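Local coordinates for putative fusidic acid resistance protein (Staphylococcus aureus, PDB 2YB5) that confers resistance to fusidic acid, probably by binding elongation factor G and helping to clear it from the ribosome when the drug has trapped it there, at residues N43-I48 with D58-I63; G156-C161 with Y189-S194. All blocks are in the same frame, centred on the assembly; numbering follows the deposited sequence.

Contact 1: N43-I48 with D58-I63; sequences NEINDI and DFITSI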
ATOM      1  N   ASN A  43     -18.542 -10.257   2.444  1.00 48.73           N
ATOM      2  CA  ASN A  43     -19.043  -9.413   1.354  1.00 50.13           C
ATOM      3  C   ASN A  43     -18.111  -8.267   0.958  1.00 49.14           C
ATOM      4  O   ASN A  43     -18.101  -7.878  -0.209  1.00 50.21           O
ATOM      5  CB  ASN A  43     -20.449  -8.880   1.648  1.00 51.21           C
ATOM      6  CG  ASN A  43     -21.551  -9.820   1.157  1.00 54.60           C
ATOM      7  OD1 ASN A  43     -21.417 -10.475   0.118  1.00 59.68           O
ATOM      8  ND2 ASN A  43     -22.652  -9.872   1.893  1.00 55.27           N
ATOM      9  N   GLU A  44     -17.338  -7.731   1.908  1.00 48.00           N
ATOM     10  CA  GLU A  44     -16.315  -6.719   1.589  1.00 47.37           C
ATOM     11  C   GLU A  44     -15.229  -7.297   0.696  1.00 47.03           C
ATOM     12  O   GLU A  44     -14.798  -6.653  -0.263  1.00 47.67           O
ATOM     13  CB  GLU A  44     -15.665  -6.158   2.858  1.00 46.64           C
ATOM     14  CG  GLU A  44     -16.598  -5.315   3.723  1.00 48.33           C
ATOM     15  CD  GLU A  44     -16.932  -3.989   3.080  1.00 51.58           C
ATOM     16  OE1 GLU A  44     -16.004  -3.157   2.922  1.00 52.61           O
ATOM     17  OE2 GLU A  44     -18.119  -3.779   2.733  1.00 54.16           O
ATOM     18  N   ILE A  45     -14.779  -8.503   1.018  1.00 46.76           N
ATOM     19  CA  ILE A  45     -13.757  -9.173   0.217  1.00 47.28           C
ATOM     20  C   ILE A  45     -14.258  -9.416  -1.203  1.00 49.21           C
ATOM     21  O   ILE A  45     -13.549  -9.129  -2.178  1.00 49.51           O
ATOM     22  CB  ILE A  45     -13.332 -10.513   0.847  1.00 48.15           C
ATOM     23  CG1 ILE A  45     -12.624 -10.254   2.179  1.00 46.84           C
ATOM     24  CG2 ILE A  45     -12.428 -11.312  -0.115  1.00 49.01           C
ATOM     25  CD1 ILE A  45     -12.335 -11.483   2.986  1.00 45.99           C
ATOM     26  N   ASN A  46     -15.476  -9.942  -1.303  1.00 51.00           N
ATOM     27  CA  ASN A  46     -16.110 -10.268  -2.584  1.00 53.63           C
ATOM     28  C   ASN A  46     -16.320  -9.051  -3.468  1.00 54.40           C
ATOM     29  O   ASN A  46     -16.072  -9.107  -4.676  1.00 56.52           O
ATOM     30  CB  ASN A  46     -17.466 -10.952  -2.344  1.00 55.30           C
ATOM     31  CG  ASN A  46     -18.088 -11.502  -3.624  1.00 58.39           C
ATOM     32  OD1 ASN A  46     -17.460 -12.259  -4.362  1.00 57.59           O
ATOM     33  ND2 ASN A  46     -19.339 -11.136  -3.875  1.00 61.03           N
ATOM     34  N   ASP A  47     -16.783  -7.958  -2.871  1.00 54.07           N
ATOM     35  CA  ASP A  47     -17.015  -6.725  -3.618  1.00 55.63           C
ATOM     36  C   ASP A  47     -15.726  -6.201  -4.269  1.00 55.29           C
ATOM     37  O   ASP A  47     -15.758  -5.728  -5.404  1.00 57.19           O
ATOM     38  CB  ASP A  47     -17.671  -5.657  -2.723  1.00 55.18           C
ATOM     39  CG  ASP A  47     -19.136  -5.962  -2.422  1.00 57.60           C
ATOM     40  OD1 ASP A  47     -19.751  -6.790  -3.139  1.00 60.32           O
ATOM     41  OD2 ASP A  47     -19.679  -5.375  -1.460  1.00 59.07           O
ATOM     42  N   ILE A  48     -14.598  -6.318  -3.568  1.00 53.72           N
ATOM     43  CA  ILE A  48     -13.294  -5.923  -4.117  1.00 53.31           C
ATOM     44  C   ILE A  48     -13.014  -6.641  -5.447  1.00 55.83           C
ATOM     45  O   ILE A  48     -12.381  -6.075  -6.339  1.00 56.35           O
ATOM     46  CB  ILE A  48     -12.146  -6.197  -3.118  1.00 51.27           C
ATOM     47  CG1 ILE A  48     -12.197  -5.192  -1.960  1.00 49.42           C
ATOM     48  CG2 ILE A  48     -10.791  -6.131  -3.802  1.00 49.43           C
ATOM     49  CD1 ILE A  48     -11.247  -5.517  -0.841  1.00 47.40           C
ATOM     50  N   ASP A  58     -15.470 -19.090  -4.269  1.00 84.80           N
ATOM     51  CA  ASP A  58     -14.456 -20.138  -4.299  1.00 87.26           C
ATOM     52  C   ASP A  58     -13.523 -19.893  -3.122  1.00 83.92           C
ATOM     53  O   ASP A  58     -13.488 -20.678  -2.173  1.00 85.19           O
ATOM     54  CB  ASP A  58     -13.679 -20.088  -5.625  1.00 89.08           C
ATOM     55  CG  ASP A  58     -12.256 -20.608  -5.504  1.00 90.82           C
ATOM     56  OD1 ASP A  58     -12.029 -21.612  -4.794  1.00 95.21           O
ATOM     57  OD2 ASP A  58     -11.366 -20.005  -6.133  1.00 88.88           O
ATOM     58  N   PHE A  59     -12.782 -18.786  -3.197  1.00 79.75           N
ATOM     59  CA  PHE A  59     -11.953 -18.321  -2.097  1.00 76.28           C
ATOM     60  C   PHE A  59     -12.880 -17.958  -0.944  1.00 74.16           C
ATOM     61  O   PHE A  59     -12.597 -18.283   0.210  1.00 74.06           O
ATOM     62  CB  PHE A  59     -11.120 -17.117  -2.545  1.00 73.48           C
ATOM     63  CG  PHE A  59     -10.354 -16.432  -1.432  1.00 69.73           C
ATOM     64  CD1 PHE A  59      -9.267 -17.054  -0.823  1.00 70.34           C
ATOM     65  CD2 PHE A  59     -10.711 -15.157  -1.014  1.00 65.53           C
ATOM     66  CE1 PHE A  59      -8.565 -16.421   0.201  1.00 68.85           C
ATOM     67  CE2 PHE A  59     -10.005 -14.512   0.001  1.00 63.50           C
ATOM     68  CZ  PHE A  59      -8.932 -15.145   0.609  1.00 64.95           C
ATOM     69  N   ILE A  60     -14.001 -17.310  -1.275  1.00 72.53           N
ATOM     70  CA  ILE A  60     -15.027 -16.965  -0.290  1.00 70.89           C
ATOM     71  C   ILE A  60     -15.497 -18.214   0.444  1.00 73.66           C
ATOM     72  O   ILE A  60     -15.550 -18.224   1.671  1.00 72.67           O
ATOM     73  CB  ILE A  60     -16.251 -16.261  -0.943  1.00 70.18           C
ATOM     74  CG1 ILE A  60     -15.891 -14.839  -1.400  1.00 67.89           C
ATOM     75  CG2 ILE A  60     -17.426 -16.209   0.015  1.00 69.08           C
ATOM     76  CD1 ILE A  60     -15.524 -13.873  -0.273  1.00 64.02           C
ATOM     77  N   THR A  61     -15.833 -19.263  -0.311  1.00 77.45           N
ATOM     78  CA  THR A  61     -16.251 -20.538   0.279  1.00 80.95           C
ATOM     79  C   THR A  61     -15.137 -21.113   1.151  1.00 81.94           C
ATOM     80  O   THR A  61     -15.373 -21.516   2.284  1.00 82.45           O
ATOM     81  CB  THR A  61     -16.656 -21.569  -0.811  1.00 85.69           C
ATOM     82  OG1 THR A  61     -17.957 -21.241  -1.322  1.00 85.68           O
ATOM     83  CG2 THR A  61     -16.683 -22.996  -0.246  1.00 90.37           C
ATOM     84  N   SER A  62     -13.920 -21.120   0.621  1.00 82.51           N
ATOM     85  CA  SER A  62     -12.760 -21.620   1.351  1.00 84.23           C
ATOM     86  C   SER A  62     -12.518 -20.919   2.697  1.00 81.64           C
ATOM     87  O   SER A  62     -12.250 -21.596   3.692  1.00 84.01           O
ATOM     88  CB  SER A  62     -11.508 -21.514   0.483  1.00 84.51           C
ATOM     89  OG  SER A  62     -10.453 -22.262   1.050  1.00 87.87           O
ATOM     90  N   ILE A  63     -12.616 -19.584   2.731  1.00 77.36           N
ATOM     91  CA  ILE A  63     -12.377 -18.811   3.972  1.00 75.19           C
ATOM     92  C   ILE A  63     -13.560 -18.793   4.957  1.00 75.22           C
ATOM     93  O   ILE A  63     -13.383 -18.492   6.144  1.00 74.46           O
ATOM     94  CB  ILE A  63     -11.938 -17.333   3.697  1.00 71.18           C
ATOM     95  CG1 ILE A  63     -13.040 -16.533   2.998  1.00 68.80           C
ATOM     96  CG2 ILE A  63     -10.643 -17.286   2.879  1.00 71.60           C
ATOM     97  CD1 ILE A  63     -12.592 -15.154   2.553  1.00 66.54           C
TER
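Ile45 meets three residues of 58-63 at once, and its two branches divide the work. Ile45 CD1, at the end of the CG1 branch, meets Ile63 CD1 tip to tip at 3.7 Å. In Ile63, CG1 lies between the backbone N and the carbonyl carbon (chi1 64°), and the chain runs on extended to CD1 (chi2 -173°). Ile45 CG2, the other branch, lies near the plane of the Phe59 ring at its edge, 4.0 Å from Phe59 CE2, and the two side chains cross at about a right angle. One face of that ring is covered from within its own helix by Ile63 CG2. Ile60 and Ile45 lie alongside one another, pointing opposite ways, with Ile60 CD1 4.0 Å from Ile45 CG2. Ile60 CD1 also lies 4.1 Å from Asn46 CB, so Ile60 packs against neighbouring Ile45 and Asn46 of helix 35-50. The contact is made almost wholly by carbon-to-carbon packing. The short segments run nearly antiparallel at 160°, their axes 10.7 Å apart, and belong to a helical bundle. Helix 70-80 covers Phe59 with Leu76, Leu77 and Leu80, while Leu18 and Val19 of helix 9-27 pack on Ile45.

Contact 2: G156-C161 with Y189-S194; sequences GFCKIC and YICYDS. With ZN (zinc ion), chain C.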
ATOM      1  N   GLY A 156       5.814   6.681  15.607  1.00 52.55           N
ATOM      2  CA  GLY A 156       4.556   7.421  15.519  1.00 51.44           C
ATOM      3  C   GLY A 156       3.666   6.919  14.404  1.00 50.12           C
ATOM      4  O   GLY A 156       3.946   5.879  13.802  1.00 50.58           O
ATOM      5  N   PHE A 157       2.604   7.664  14.115  1.00 48.79           N
ATOM      6  CA  PHE A 157       1.667   7.299  13.061  1.00 47.47           C
ATOM      7  C   PHE A 157       2.150   7.886  11.760  1.00 45.04           C
ATOM      8  O   PHE A 157       2.307   9.104  11.657  1.00 44.52           O
ATOM      9  CB  PHE A 157       0.271   7.865  13.312  1.00 48.30           C
ATOM     10  CG  PHE A 157      -0.308   7.502  14.632  1.00 51.75           C
ATOM     11  CD1 PHE A 157      -0.641   6.188  14.919  1.00 54.53           C
ATOM     12  CD2 PHE A 157      -0.553   8.487  15.582  1.00 54.41           C
ATOM     13  CE1 PHE A 157      -1.194   5.856  16.138  1.00 56.94           C
ATOM     14  CE2 PHE A 157      -1.106   8.165  16.799  1.00 56.76           C
ATOM     15  CZ  PHE A 157      -1.428   6.839  17.083  1.00 57.82           C
ATOM     16  N   CYS A 158       2.383   7.029  10.769  1.00 42.93           N
ATOM     17  CA  CYS A 158       2.710   7.490   9.425  1.00 40.60           C
ATOM     18  C   CYS A 158       1.485   8.169   8.836  1.00 40.00           C
ATOM     19  O   CYS A 158       0.410   7.594   8.835  1.00 40.15           O
ATOM     20  CB  CYS A 158       3.119   6.309   8.538  1.00 40.09           C
ATOM     21  SG  CYS A 158       3.131   6.661   6.753  1.00 36.27           S
ATOM     22  N   LYS A 159       1.634   9.375   8.305  1.00 39.24           N
ATOM     23  CA  LYS A 159       0.469  10.043   7.730  1.00 39.59           C
ATOM     24  C   LYS A 159       0.087   9.605   6.307  1.00 38.93           C
ATOM     25  O   LYS A 159      -0.826  10.182   5.720  1.00 39.05           O
ATOM     26  CB  LYS A 159       0.619  11.557   7.836  1.00 39.70           C
ATOM     27  CG  LYS A 159       0.720  12.034   9.295  1.00 42.09           C
ATOM     28  CD  LYS A 159      -0.541  11.744  10.122  1.00 43.73           C
ATOM     29  CE  LYS A 159      -0.355  12.155  11.582  1.00 45.94           C
ATOM     30  NZ  LYS A 159      -1.535  11.831  12.445  1.00 47.41           N
ATOM     31  N   ILE A 160       0.748   8.579   5.765  1.00 38.39           N
ATOM     32  CA  ILE A 160       0.291   7.958   4.529  1.00 37.90           C
ATOM     33  C   ILE A 160      -0.561   6.714   4.807  1.00 39.38           C
ATOM     34  O   ILE A 160      -1.705   6.640   4.379  1.00 40.01           O
ATOM     35  CB  ILE A 160       1.459   7.612   3.612  1.00 37.24           C
ATOM     36  CG1 ILE A 160       2.063   8.896   3.037  1.00 35.41           C
ATOM     37  CG2 ILE A 160       1.002   6.690   2.467  1.00 36.56           C
ATOM     38  CD1 ILE A 160       3.409   8.712   2.447  1.00 34.10           C
ATOM     39  N   CYS A 161      -0.003   5.740   5.518  1.00 40.07           N
ATOM     40  CA  CYS A 161      -0.682   4.483   5.760  1.00 41.17           C
ATOM     41  C   CYS A 161      -1.475   4.503   7.066  1.00 42.98           C
ATOM     42  O   CYS A 161      -2.218   3.572   7.336  1.00 43.21           O
ATOM     43  CB  CYS A 161       0.325   3.327   5.786  1.00 41.53           C
ATOM     44  SG  CYS A 161       1.537   3.401   7.133  1.00 40.30           S
ATOM     45  N   TYR A 189       5.066  13.528   9.159  1.00 39.95           N
ATOM     46  CA  TYR A 189       5.771  12.305   9.507  1.00 39.22           C
ATOM     47  C   TYR A 189       5.224  11.111   8.719  1.00 37.56           C
ATOM     48  O   TYR A 189       4.026  10.862   8.709  1.00 36.95           O
ATOM     49  CB  TYR A 189       5.706  12.049  11.024  1.00 39.63           C
ATOM     50  CG  TYR A 189       6.636  12.982  11.803  1.00 41.65           C
ATOM     51  CD1 TYR A 189       6.228  14.263  12.172  1.00 41.86           C
ATOM     52  CD2 TYR A 189       7.930  12.589  12.143  1.00 42.59           C
ATOM     53  CE1 TYR A 189       7.074  15.122  12.867  1.00 43.11           C
ATOM     54  CE2 TYR A 189       8.786  13.447  12.845  1.00 44.12           C
ATOM     55  CZ  TYR A 189       8.350  14.708  13.198  1.00 44.17           C
ATOM     56  OH  TYR A 189       9.192  15.551  13.887  1.00 45.92           O
ATOM     57  N   ILE A 190       6.135  10.390   8.066  1.00 36.21           N
ATOM     58  CA  ILE A 190       5.806   9.200   7.301  1.00 35.36           C
ATOM     59  C   ILE A 190       6.825   8.086   7.561  1.00 35.41           C
ATOM     60  O   ILE A 190       7.900   8.328   8.119  1.00 35.46           O
ATOM     61  CB  ILE A 190       5.763   9.486   5.781  1.00 34.24           C
ATOM     62  CG1 ILE A 190       7.140   9.952   5.272  1.00 34.96           C
ATOM     63  CG2 ILE A 190       4.668  10.500   5.452  1.00 32.90           C
ATOM     64  CD1 ILE A 190       7.200  10.209   3.754  1.00 33.22           C
ATOM     65  N   CYS A 191       6.482   6.877   7.122  1.00 34.80           N
ATOM     66  CA  CYS A 191       7.357   5.721   7.257  1.00 35.01           C
ATOM     67  C   CYS A 191       8.697   6.043   6.601  1.00 35.30           C
ATOM     68  O   CYS A 191       8.744   6.465   5.452  1.00 34.21           O
ATOM     69  CB  CYS A 191       6.738   4.491   6.595  1.00 35.00           C
ATOM     70  SG  CYS A 191       5.148   3.832   7.312  1.00 34.07           S
ATOM     71  N   TYR A 192       9.787   5.871   7.341  1.00 36.69           N
ATOM     72  CA  TYR A 192      11.107   6.030   6.765  1.00 37.19           C
ATOM     73  C   TYR A 192      11.305   5.056   5.597  1.00 36.82           C
ATOM     74  O   TYR A 192      11.851   5.416   4.552  1.00 36.36           O
ATOM     75  CB  TYR A 192      12.188   5.770   7.806  1.00 38.88           C
ATOM     76  CG  TYR A 192      13.546   6.172   7.300  1.00 40.46           C
ATOM     77  CD1 TYR A 192      13.883   7.514   7.195  1.00 41.53           C
ATOM     78  CD2 TYR A 192      14.477   5.219   6.884  1.00 42.13           C
ATOM     79  CE1 TYR A 192      15.118   7.908   6.708  1.00 43.61           C
ATOM     80  CE2 TYR A 192      15.717   5.603   6.403  1.00 43.12           C
ATOM     81  CZ  TYR A 192      16.026   6.954   6.312  1.00 43.77           C
ATOM     82  OH  TYR A 192      17.247   7.377   5.852  1.00 48.55           O
ATOM     83  N   ASP A 193      10.857   3.823   5.811  1.00 37.04           N
ATOM     84  CA  ASP A 193      10.939   2.752   4.831  1.00 37.13           C
ATOM     85  C   ASP A 193       9.599   2.626   4.091  1.00 35.56           C
ATOM     86  O   ASP A 193       8.632   2.097   4.628  1.00 35.34           O
ATOM     87  CB  ASP A 193      11.288   1.445   5.559  1.00 38.88           C
ATOM     88  CG  ASP A 193      11.316   0.253   4.647  1.00 40.52           C
ATOM     89  OD1 ASP A 193      11.190   0.408   3.418  1.00 39.92           O
ATOM     90  OD2 ASP A 193      11.465  -0.863   5.170  1.00 45.62           O
ATOM     91  N   SER A 194       9.558   3.126   2.857  1.00 34.62           N
ATOM     92  CA  SER A 194       8.342   3.143   2.057  1.00 34.10           C
ATOM     93  C   SER A 194       7.863   1.741   1.689  1.00 35.23           C
ATOM     94  O   SER A 194       6.678   1.544   1.418  1.00 35.07           O
ATOM     95  CB  SER A 194       8.555   3.980   0.797  1.00 33.67           C
ATOM     96  OG  SER A 194       8.878   5.318   1.150  1.00 33.84           O
TER
HETATM   97 ZN    ZN C1213       3.448   4.459   6.201  1.00 30.93          ZN
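Cys158 lays its side chain against Cys191, Cys158 CB lying 3.4 Å from Cys191 SG, and both sulfurs turn to one zinc ion. Cys158 SG binds the zinc at 2.3 Å, having been placed anti to the backbone N (chi1 165°). Cys161 SG takes a second position and Cys191 SG a third; Cys197, from helix 194-200, completes the four-cysteine site. The sulfur of Cys158 is also gripped by three backbone N-H groups. Ile160 N and Cys161 N donate from the turn that follows it, the latter with a nearly straight N-H...S angle of 170°, and Cys191 N donates to Cys158 SG at 3.4 Å from the facing strand. These bonds fix the sulfur in place and would probably offset part of the negative charge gathered on the metal-bound cysteines. This Cys-x-x-Cys turn with N-H...S bonds is characteristic of a zinc knuckle, here in a domain of the treble-clef family.

Beside the metal, Lys159 N donates to Tyr189 O at 2.8 Å, lying in the carbonyl plane, and ties the turn to the end of the strand. Lys159 CB and CG lie beside the same oxygen, and beyond them the chain, bent at chi2, leads away. Apolar packing closes the contact on Ile160, whose CD1 touches Ile190 CG2 at 3.7 Å as the two side chains cross obliquely.

Leu207 and Phe210 of helix 204-214 pack on Ile160, and Phe210 also reaches Ile190, so this helix covers the isoleucine pair. On the sheet side, strand 186-191 is outermost within the chain, with Ile190 bonded through its backbone to Ser168 of the neighbouring strand 167-172, while Asp193 caps the start of helix 194-200 through OD1 to Phe195 N.

Overall arrangement
Contacts 1 and 2 come in series along the chain and lie on opposite sides of its centre, their own centres 30 Å apart and their nearest atoms about 15 Å apart. They share no helix or strand. Contact 1 joins helices 35-50 and 59-63 within the range of the elongation factor G-binding N-terminal family; contact 2 lies in the treble-clef zinc-finger range, where the loop 156-161 meets the last strand of the five-stranded antiparallel sheet. Contact 1 is apolar helix packing, whereas contact 2 is built round a metal, consistent with a protein of two structurally distinct parts.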